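PDB 2DC0: probable amidase from Thermus thermophilus, which is of unknown specific function but belongs to the amidase family of alpha/beta proteins, built round a large mixed beta-sheet. Local coordinates for residues 234-239 against 267-272; 348-353 against 410-415; 272-277 against 342-347. All blocks are in the same frame, centred on the assembly; numbering follows the deposited sequence.

In the fold
All three contacts lie toward one edge of the main mixed sheet. Going from the N terminus, interaction 1 comes first: 234-239 leads through two helices to 267-272, closing a loop that sets strands 237-240 and 270-273 in parallel. Interaction 3 starts on that second strand, sharing Arg272, and closes a long, mostly helical excursion when 342-347 returns to pack against 272-277. Strand 350-354 follows at once, and interaction 2 pairs 348-353 with 410-415, 56 residues on. The loops run in series and neither nest nor cross. Strand 237-240 lies between 350-354 and 270-273, so interactions 1 and 2 tie neighbouring strand pairs, while interaction 3 packs a helix end against the chain leaving 270-273, the edge strand within this chain.

Interaction 1 of 3, residues 234-239 against 267-272; sequences QNPVFG and LRAEVR
Pro236 and Ala269 meet at the start of two parallel strands, Pro236 CG lying 3.7 Å from Ala269 CB, and Phe238 brings the rim of its ring to the same methyl, CE2 to CB 4.2 Å. This is the tight side: apolar groups suit it, because Trp428 of helix 419-430 packs on Pro236, Phe238 and Ala269 alike. The backbones are joined in alternation: Glu270 N to Pro236 O, Phe238 N to Glu270 O in an almost straight bond (179°), and Arg272 N to Phe238 O at 2.9 Å. The other face, with Val237, Glu270 and Arg272, is more polar and more exposed. Val237 CG1, anti to the backbone N (chi1 179°), rests over one face of the guanidinium, off centre, 3.5 Å from Arg272 NE. Arg272 grips Glu270 side-on, NE to OE2 at 2.6 Å and NH2 to OE1 at 3.1 Å. The loose part is the exposed loop end, where a water links Asn235 N to Arg268 O, beside a weak bond from Asn235 ND2 to that oxygen. The chemistry implies a strand pair sealed by apolar groups on the side packed by helix 419-430, while the face of Val237, Glu270 and Arg272 keeps an ion pair whose flat cation can still cover a valine.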
loop_
_atom_site.group_PDB
_atom_site.type_symbol
_atom_site.label_atom_id
_atom_site.label_comp_id
_atom_site.label_asym_id
_atom_site.label_seq_id
_atom_site.Cartn_x
_atom_site.Cartn_y
_atom_site.Cartn_z
ATOM N N GLN A 234 -19.421 13.135 15.219
ATOM C CA GLN A 234 -20.877 13.151 15.242
ATOM C C GLN A 234 -21.420 11.967 14.458
ATOM O O GLN A 234 -21.108 11.804 13.281
ATOM C CB GLN A 234 -21.414 14.447 14.623
ATOM C CG GLN A 234 -22.916 14.424 14.342
ATOM C CD GLN A 234 -23.394 15.636 13.545
ATOM O OE1 GLN A 234 -22.766 16.032 12.562
ATOM N NE2 GLN A 234 -24.524 16.212 13.954
ATOM N N ASN A 235 -22.222 11.134 15.112
ATOM C CA ASN A 235 -22.811 9.979 14.443
ATOM C C ASN A 235 -21.750 9.128 13.748
ATOM O O ASN A 235 -21.840 8.845 12.555
ATOM C CB ASN A 235 -23.848 10.455 13.427
ATOM C CG ASN A 235 -25.035 11.140 14.088
ATOM O OD1 ASN A 235 -25.622 12.075 13.539
ATOM N ND2 ASN A 235 -25.399 10.666 15.269
ATOM N N PRO A 236 -20.724 8.704 14.496
ATOM C CA PRO A 236 -19.665 7.881 13.910
ATOM C C PRO A 236 -20.222 6.563 13.383
ATOM O O PRO A 236 -21.157 5.999 13.954
ATOM C CB PRO A 236 -18.701 7.682 15.076
ATOM C CG PRO A 236 -19.622 7.675 16.265
ATOM C CD PRO A 236 -20.545 8.829 15.954
ATOM N N VAL A 237 -19.661 6.091 12.276
ATOM C CA VAL A 237 -20.083 4.830 11.676
ATOM C C VAL A 237 -18.889 3.889 11.783
ATOM O O VAL A 237 -17.833 4.145 11.206
ATOM C CB VAL A 237 -20.459 5.005 10.186
ATOM C CG1 VAL A 237 -20.872 3.664 9.592
ATOM C CG2 VAL A 237 -21.601 6.017 10.050
ATOM N N PHE A 238 -19.060 2.806 12.530
ATOM C CA PHE A 238 -17.989 1.842 12.730
ATOM C C PHE A 238 -18.237 0.556 11.964
ATOM O O PHE A 238 -19.340 0.011 11.992
ATOM C CB PHE A 238 -17.845 1.530 14.219
ATOM C CG PHE A 238 -17.427 2.712 15.049
ATOM C CD1 PHE A 238 -16.123 3.205 14.976
ATOM C CD2 PHE A 238 -18.330 3.323 15.916
ATOM C CE1 PHE A 238 -15.725 4.287 15.760
ATOM C CE2 PHE A 238 -17.942 4.406 16.705
ATOM C CZ PHE A 238 -16.636 4.890 16.627
ATOM N N GLY A 239 -17.204 0.078 11.277
ATOM C CA GLY A 239 -17.320 -1.161 10.532
ATOM C C GLY A 239 -16.729 -2.293 11.353
ATOM O O GLY A 239 -15.677 -2.135 11.981
ATOM N N LEU A 267 -25.531 5.050 22.031
ATOM C CA LEU A 267 -24.541 6.112 22.195
ATOM C C LEU A 267 -24.534 7.037 20.981
ATOM O O LEU A 267 -23.653 7.880 20.835
ATOM C CB LEU A 267 -23.150 5.510 22.408
ATOM C CG LEU A 267 -22.942 4.798 23.750
ATOM C CD1 LEU A 267 -21.610 4.062 23.751
ATOM C CD2 LEU A 267 -22.989 5.818 24.881
ATOM N N ARG A 268 -25.524 6.864 20.112
ATOM C CA ARG A 268 -25.662 7.687 18.918
ATOM C C ARG A 268 -24.555 7.419 17.895
ATOM O O ARG A 268 -23.994 8.343 17.305
ATOM C CB ARG A 268 -25.680 9.167 19.308
ATOM C CG ARG A 268 -26.768 9.528 20.319
ATOM C CD ARG A 268 -28.157 9.452 19.708
ATOM N NE ARG A 268 -29.195 9.869 20.654
ATOM C CZ ARG A 268 -29.648 9.122 21.658
ATOM N NH1 ARG A 268 -29.162 7.904 21.857
ATOM N NH2 ARG A 268 -30.585 9.597 22.469
ATOM N N ALA A 269 -24.241 6.143 17.707
ATOM C CA ALA A 269 -23.241 5.711 16.739
ATOM C C ALA A 269 -23.894 4.615 15.908
ATOM O O ALA A 269 -24.939 4.090 16.289
ATOM C CB ALA A 269 -22.002 5.163 17.455
ATOM N N GLU A 270 -23.290 4.269 14.776
ATOM C CA GLU A 270 -23.839 3.213 13.930
ATOM C C GLU A 270 -22.813 2.099 13.770
ATOM O O GLU A 270 -21.607 2.350 13.735
ATOM C CB GLU A 270 -24.210 3.753 12.549
ATOM C CG GLU A 270 -25.215 2.867 11.817
ATOM C CD GLU A 270 -25.228 3.095 10.316
ATOM O OE1 GLU A 270 -25.179 4.266 9.889
ATOM O OE2 GLU A 270 -25.298 2.097 9.564
ATOM N N VAL A 271 -23.301 0.868 13.677
ATOM C CA VAL A 271 -22.436 -0.291 13.522
ATOM C C VAL A 271 -22.803 -1.051 12.253
ATOM O O VAL A 271 -23.943 -1.493 12.097
ATOM C CB VAL A 271 -22.580 -1.254 14.717
ATOM C CG1 VAL A 271 -21.658 -2.448 14.538
ATOM C CG2 VAL A 271 -22.264 -0.517 16.017
ATOM N N ARG A 272 -21.840 -1.203 11.350
ATOM C CA ARG A 272 -22.081 -1.921 10.105
ATOM C C ARG A 272 -21.091 -3.060 9.938
ATOM O O ARG A 272 -19.896 -2.897 10.181
ATOM C CB ARG A 272 -21.950 -0.983 8.899
ATOM C CG ARG A 272 -22.928 0.188 8.881
ATOM C CD ARG A 272 -22.705 1.066 7.642
ATOM N NE ARG A 272 -23.502 2.292 7.686
ATOM C CZ ARG A 272 -23.458 3.253 6.768
ATOM N NH1 ARG A 272 -22.652 3.138 5.719
ATOM N NH2 ARG A 272 -24.219 4.335 6.903
HETATM O O HOH W 1 -23.217 10.956 17.729
#

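Interaction 2 of 3, residues 348-353 against 410-415; sequences VDALLL and LQVVGA
Leu352 faces Val412 across two antiparallel strands, their side chains lying side by side and pointing the same way. From CB, 4.2 Å from Gln411 O, the chain turns with CG anti to the carbonyl carbon (chi1 -70°), and at CG it forks. CD2 takes the branch toward the partner strand, 3.9 Å from Val412 CG2 and 4.2 Å from Leu410 CD2, and also rests against Gln411 O. CD1 takes the other way and packs on the Phe238 ring of the neighbouring strand, so one leucine spans three strands. Val412 is branched to suit its place: while CG2 meets Leu352, CG1 touches Ala350 CB at 4.0 Å. The small Ala350 fits where its CB comes within 3.1 Å of Val413 O. Leu425 and Leu429 of helix 419-430 pack on this face. The opposite face carries Leu351, Leu353, Gln411 and Val413. There Leu353 CG takes the crowded position between backbone N and carbonyl carbon (chi1 64°); CD2 of the same leucine reaches Val413 CG2, 3.9 Å away, and Phe388 of helix 386-390 packs against Leu353, Gln411 and Val413. Leu351 and Val413 form a hydrogen-bonded pair, each N giving to the other's O. Leu353 and Gln411 form the next, short from Gln411 N to Leu353 O at 2.8 Å but weak in return. Mostly aliphatic residues on both faces, each face packed by a helix, mark this as an interior strand pair of the mixed sheet at the centre of the amidase alpha/beta fold.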
loop_
_atom_site.group_PDB
_atom_site.type_symbol
_atom_site.label_atom_id
_atom_site.label_comp_id
_atom_site.label_asym_id
_atom_site.label_seq_id
_atom_site.Cartn_x
_atom_site.Cartn_y
_atom_site.Cartn_z
ATOM N N VAL A 348 -17.286 3.761 6.014
ATOM C CA VAL A 348 -17.300 3.772 7.479
ATOM C C VAL A 348 -16.191 4.701 7.973
ATOM O O VAL A 348 -15.242 4.986 7.242
ATOM C CB VAL A 348 -17.101 2.346 8.101
ATOM C CG1 VAL A 348 -18.223 1.417 7.654
ATOM C CG2 VAL A 348 -15.746 1.765 7.711
ATOM N N ASP A 349 -16.308 5.188 9.204
ATOM C CA ASP A 349 -15.290 6.089 9.735
ATOM C C ASP A 349 -14.064 5.321 10.211
ATOM O O ASP A 349 -12.940 5.827 10.164
ATOM C CB ASP A 349 -15.875 6.938 10.866
ATOM C CG ASP A 349 -16.961 7.882 10.373
ATOM O OD1 ASP A 349 -16.698 8.609 9.392
ATOM O OD2 ASP A 349 -18.065 7.896 10.958
ATOM N N ALA A 350 -14.282 4.093 10.666
ATOM C CA ALA A 350 -13.184 3.255 11.130
ATOM C C ALA A 350 -13.680 1.851 11.378
ATOM O O ALA A 350 -14.882 1.606 11.415
ATOM C CB ALA A 350 -12.595 3.823 12.419
ATOM N N LEU A 351 -12.740 0.928 11.531
ATOM C CA LEU A 351 -13.082 -0.446 11.831
ATOM C C LEU A 351 -12.847 -0.592 13.324
ATOM O O LEU A 351 -11.996 0.092 13.895
ATOM C CB LEU A 351 -12.168 -1.426 11.087
ATOM C CG LEU A 351 -12.116 -1.320 9.562
ATOM C CD1 LEU A 351 -11.310 -2.484 8.999
ATOM C CD2 LEU A 351 -13.529 -1.322 9.003
ATOM N N LEU A 352 -13.623 -1.474 13.943
ATOM C CA LEU A 352 -13.503 -1.780 15.361
ATOM C C LEU A 352 -13.358 -3.290 15.499
ATOM O O LEU A 352 -14.042 -4.050 14.816
ATOM C CB LEU A 352 -14.753 -1.356 16.133
ATOM C CG LEU A 352 -15.066 0.122 16.339
ATOM C CD1 LEU A 352 -16.258 0.258 17.291
ATOM C CD2 LEU A 352 -13.840 0.817 16.931
ATOM N N LEU A 353 -12.459 -3.714 16.380
ATOM C CA LEU A 353 -12.233 -5.132 16.662
ATOM C C LEU A 353 -11.300 -5.213 17.863
ATOM O O LEU A 353 -10.466 -4.334 18.063
ATOM C CB LEU A 353 -11.587 -5.843 15.466
ATOM C CG LEU A 353 -10.180 -5.396 15.049
ATOM C CD1 LEU A 353 -9.413 -6.570 14.422
ATOM C CD2 LEU A 353 -10.299 -4.246 14.063
ATOM N N LEU A 410 -9.197 -2.485 22.729
ATOM C CA LEU A 410 -9.986 -2.353 21.507
ATOM C C LEU A 410 -9.171 -1.649 20.433
ATOM O O LEU A 410 -8.437 -0.699 20.718
ATOM C CB LEU A 410 -11.252 -1.529 21.775
ATOM C CG LEU A 410 -12.171 -1.249 20.582
ATOM C CD1 LEU A 410 -12.907 -2.537 20.187
ATOM C CD2 LEU A 410 -13.195 -0.169 20.954
ATOM N N GLN A 411 -9.297 -2.116 19.197
ATOM C CA GLN A 411 -8.590 -1.499 18.084
ATOM C C GLN A 411 -9.532 -0.618 17.281
ATOM O O GLN A 411 -10.663 -1.003 17.004
ATOM C CB GLN A 411 -8.013 -2.556 17.142
ATOM C CG GLN A 411 -6.777 -3.266 17.644
ATOM C CD GLN A 411 -6.186 -4.171 16.577
ATOM O OE1 GLN A 411 -6.725 -5.239 16.288
ATOM N NE2 GLN A 411 -5.090 -3.736 15.971
ATOM N N VAL A 412 -9.049 0.571 16.933
ATOM C CA VAL A 412 -9.787 1.521 16.118
ATOM C C VAL A 412 -8.883 1.680 14.900
ATOM O O VAL A 412 -7.783 2.217 15.013
ATOM C CB VAL A 412 -9.946 2.889 16.824
ATOM C CG1 VAL A 412 -10.762 3.834 15.940
ATOM C CG2 VAL A 412 -10.638 2.706 18.186
ATOM N N VAL A 413 -9.343 1.194 13.750
ATOM C CA VAL A 413 -8.567 1.222 12.507
ATOM C C VAL A 413 -9.072 2.237 11.487
ATOM O O VAL A 413 -10.241 2.205 11.108
ATOM C CB VAL A 413 -8.595 -0.170 11.830
ATOM C CG1 VAL A 413 -7.689 -0.183 10.608
ATOM C CG2 VAL A 413 -8.182 -1.246 12.831
ATOM N N GLY A 414 -8.191 3.121 11.022
ATOM C CA GLY A 414 -8.597 4.121 10.040
ATOM C C GLY A 414 -7.891 3.967 8.704
ATOM O O GLY A 414 -7.014 3.114 8.552
ATOM N N ALA A 415 -8.276 4.790 7.732
ATOM C CA ALA A 415 -7.668 4.760 6.409
ATOM C C ALA A 415 -6.257 5.323 6.497
ATOM O O ALA A 415 -5.934 6.065 7.421
ATOM C CB ALA A 415 -8.500 5.593 5.420
HETATM O O HOH W 2 -10.451 6.564 8.115
#

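Interaction 3 of 3, residues 272-277 against 342-347; sequences REVSLP and VKALRG
Ala344 faces the chain that leaves strand 270-273, and its methyl is the centre of the contact. Ala344 CB lies 3.6 Å from Ser275 O and 3.8 Å from Leu276 CD1, with Val274 CG2 a little farther off at 4.3 Å. A small side chain suits so close an approach of helix and backbone. The helix end adds its carbonyl: Val274 CG1, held anti to the carbonyl carbon (chi1 -62°), rests 3.6 Å from Ala344 O. Leu276 sends CG anti to its backbone N, and a chi2 of 110°, off the staggered positions, carries CD1 over to the alanine. At the solvent side Arg272 NH1 comes to 3.4 Å from Gly347 O, but at too poor an angle for a hydrogen bond; this guanidinium is committed to Glu270.

In the second shell, Asp243 fixes the strand side, its OD2 bonded to Ser275 OG and its OD1 to Leu276 N, while Val274 is tied to Val240 through the backbone. Pro241 packs on Val274 and Leu276, and Leu351 on Val274. On the helix side the chain leaves helical angles at Arg346, and Gly347 follows at a positive phi, where a CB would press on the carbonyl oxygen before it. Farther out, Lys343 forms a salt bridge with Glu226 of the second subunit, so this helix end also borders the dimer interface. The short run 344-347 points roughly against 272-276 (148° apart), and the chain then enters strand 350-354, which is parallel to 270-273 with 237-240 between them. The arrangement is that of a beta-alpha-beta crossover, the end of its last helix packed against the segment leaving the edge strand and against Leu351.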
loop_
_atom_site.group_PDB
_atom_site.type_symbol
_atom_site.label_atom_id
_atom_site.label_comp_id
_atom_site.label_asym_id
_atom_site.label_seq_id
_atom_site.Cartn_x
_atom_site.Cartn_y
_atom_site.Cartn_z
ATOM N N ARG A 272 -21.840 -1.203 11.350
ATOM C CA ARG A 272 -22.081 -1.921 10.105
ATOM C C ARG A 272 -21.091 -3.060 9.938
ATOM O O ARG A 272 -19.896 -2.897 10.181
ATOM C CB ARG A 272 -21.950 -0.983 8.899
ATOM C CG ARG A 272 -22.928 0.188 8.881
ATOM C CD ARG A 272 -22.705 1.066 7.642
ATOM N NE ARG A 272 -23.502 2.292 7.686
ATOM C CZ ARG A 272 -23.458 3.253 6.768
ATOM N NH1 ARG A 272 -22.652 3.138 5.719
ATOM N NH2 ARG A 272 -24.219 4.335 6.903
ATOM N N GLU A 273 -21.593 -4.220 9.533
ATOM C CA GLU A 273 -20.716 -5.353 9.299
ATOM C C GLU A 273 -19.985 -5.077 7.995
ATOM O O GLU A 273 -20.572 -4.530 7.063
ATOM C CB GLU A 273 -21.506 -6.654 9.137
ATOM C CG GLU A 273 -20.584 -7.862 9.009
ATOM C CD GLU A 273 -21.303 -9.132 8.606
ATOM O OE1 GLU A 273 -22.525 -9.244 8.845
ATOM O OE2 GLU A 273 -20.631 -10.031 8.063
ATOM N N VAL A 274 -18.706 -5.437 7.938
ATOM C CA VAL A 274 -17.911 -5.262 6.725
ATOM C C VAL A 274 -17.169 -6.570 6.495
ATOM O O VAL A 274 -17.017 -7.369 7.420
ATOM C CB VAL A 274 -16.854 -4.120 6.847
ATOM C CG1 VAL A 274 -17.540 -2.781 7.078
ATOM C CG2 VAL A 274 -15.873 -4.431 7.965
ATOM N N SER A 275 -16.715 -6.792 5.266
ATOM C CA SER A 275 -15.981 -8.011 4.937
ATOM C C SER A 275 -14.486 -7.728 4.816
ATOM O O SER A 275 -14.079 -6.800 4.116
ATOM C CB SER A 275 -16.495 -8.607 3.622
ATOM O OG SER A 275 -15.707 -9.727 3.232
ATOM N N LEU A 276 -13.683 -8.518 5.494
ATOM C CA LEU A 276 -12.229 -8.404 5.495
ATOM C C LEU A 276 -11.574 -9.779 5.589
ATOM O O LEU A 276 -10.983 -10.106 6.613
ATOM C CB LEU A 276 -11.787 -7.255 6.404
ATOM C CG LEU A 276 -10.278 -7.043 6.546
ATOM C CD1 LEU A 276 -9.867 -5.757 5.846
ATOM C CD2 LEU A 276 -9.895 -7.001 8.016
ATOM N N PRO A 277 -11.741 -10.611 4.550
ATOM C CA PRO A 277 -11.204 -11.978 4.508
ATOM C C PRO A 277 -9.734 -12.081 4.897
ATOM O O PRO A 277 -9.382 -12.777 5.846
ATOM C CB PRO A 277 -11.436 -12.397 3.057
ATOM C CG PRO A 277 -12.658 -11.616 2.672
ATOM C CD PRO A 277 -12.358 -10.259 3.258
ATOM N N VAL A 342 -8.933 -1.445 1.893
ATOM C CA VAL A 342 -9.492 -0.201 1.379
ATOM C C VAL A 342 -11.007 -0.322 1.224
ATOM O O VAL A 342 -11.761 0.594 1.576
ATOM C CB VAL A 342 -8.857 0.159 0.011
ATOM C CG1 VAL A 342 -9.592 1.333 -0.630
ATOM C CG2 VAL A 342 -7.383 0.510 0.211
ATOM N N LYS A 343 -11.449 -1.460 0.701
ATOM C CA LYS A 343 -12.871 -1.713 0.499
ATOM C C LYS A 343 -13.625 -1.836 1.823
ATOM O O LYS A 343 -14.757 -1.367 1.945
ATOM C CB LYS A 343 -13.058 -2.983 -0.343
ATOM C CG LYS A 343 -12.559 -2.821 -1.772
ATOM C CD LYS A 343 -12.459 -4.140 -2.527
ATOM C CE LYS A 343 -13.810 -4.705 -2.912
ATOM N NZ LYS A 343 -13.627 -5.895 -3.797
ATOM N N ALA A 344 -13.000 -2.453 2.818
ATOM C CA ALA A 344 -13.659 -2.608 4.108
ATOM C C ALA A 344 -13.854 -1.256 4.794
ATOM O O ALA A 344 -14.830 -1.060 5.510
ATOM C CB ALA A 344 -12.847 -3.544 5.009
ATOM N N LEU A 345 -12.926 -0.329 4.567
ATOM C CA LEU A 345 -12.994 0.996 5.176
ATOM C C LEU A 345 -13.921 1.967 4.450
ATOM O O LEU A 345 -14.371 2.953 5.035
ATOM C CB LEU A 345 -11.591 1.610 5.265
ATOM C CG LEU A 345 -10.678 1.061 6.365
ATOM C CD1 LEU A 345 -9.258 1.564 6.164
ATOM C CD2 LEU A 345 -11.216 1.487 7.728
ATOM N N ARG A 346 -14.204 1.697 3.179
ATOM C CA ARG A 346 -15.079 2.570 2.399
ATOM C C ARG A 346 -16.473 2.669 3.010
ATOM O O ARG A 346 -17.115 1.657 3.276
ATOM C CB ARG A 346 -15.203 2.062 0.957
ATOM C CG ARG A 346 -13.979 2.298 0.092
ATOM C CD ARG A 346 -14.178 1.725 -1.312
ATOM N NE ARG A 346 -15.323 2.319 -2.003
ATOM C CZ ARG A 346 -15.346 3.548 -2.511
ATOM N NH1 ARG A 346 -14.279 4.332 -2.414
ATOM N NH2 ARG A 346 -16.442 4.001 -3.110
ATOM N N GLY A 347 -16.942 3.889 3.237
ATOM C CA GLY A 347 -18.273 4.053 3.794
ATOM C C GLY A 347 -18.379 4.052 5.310
ATOM O O GLY A 347 -19.460 4.294 5.837
#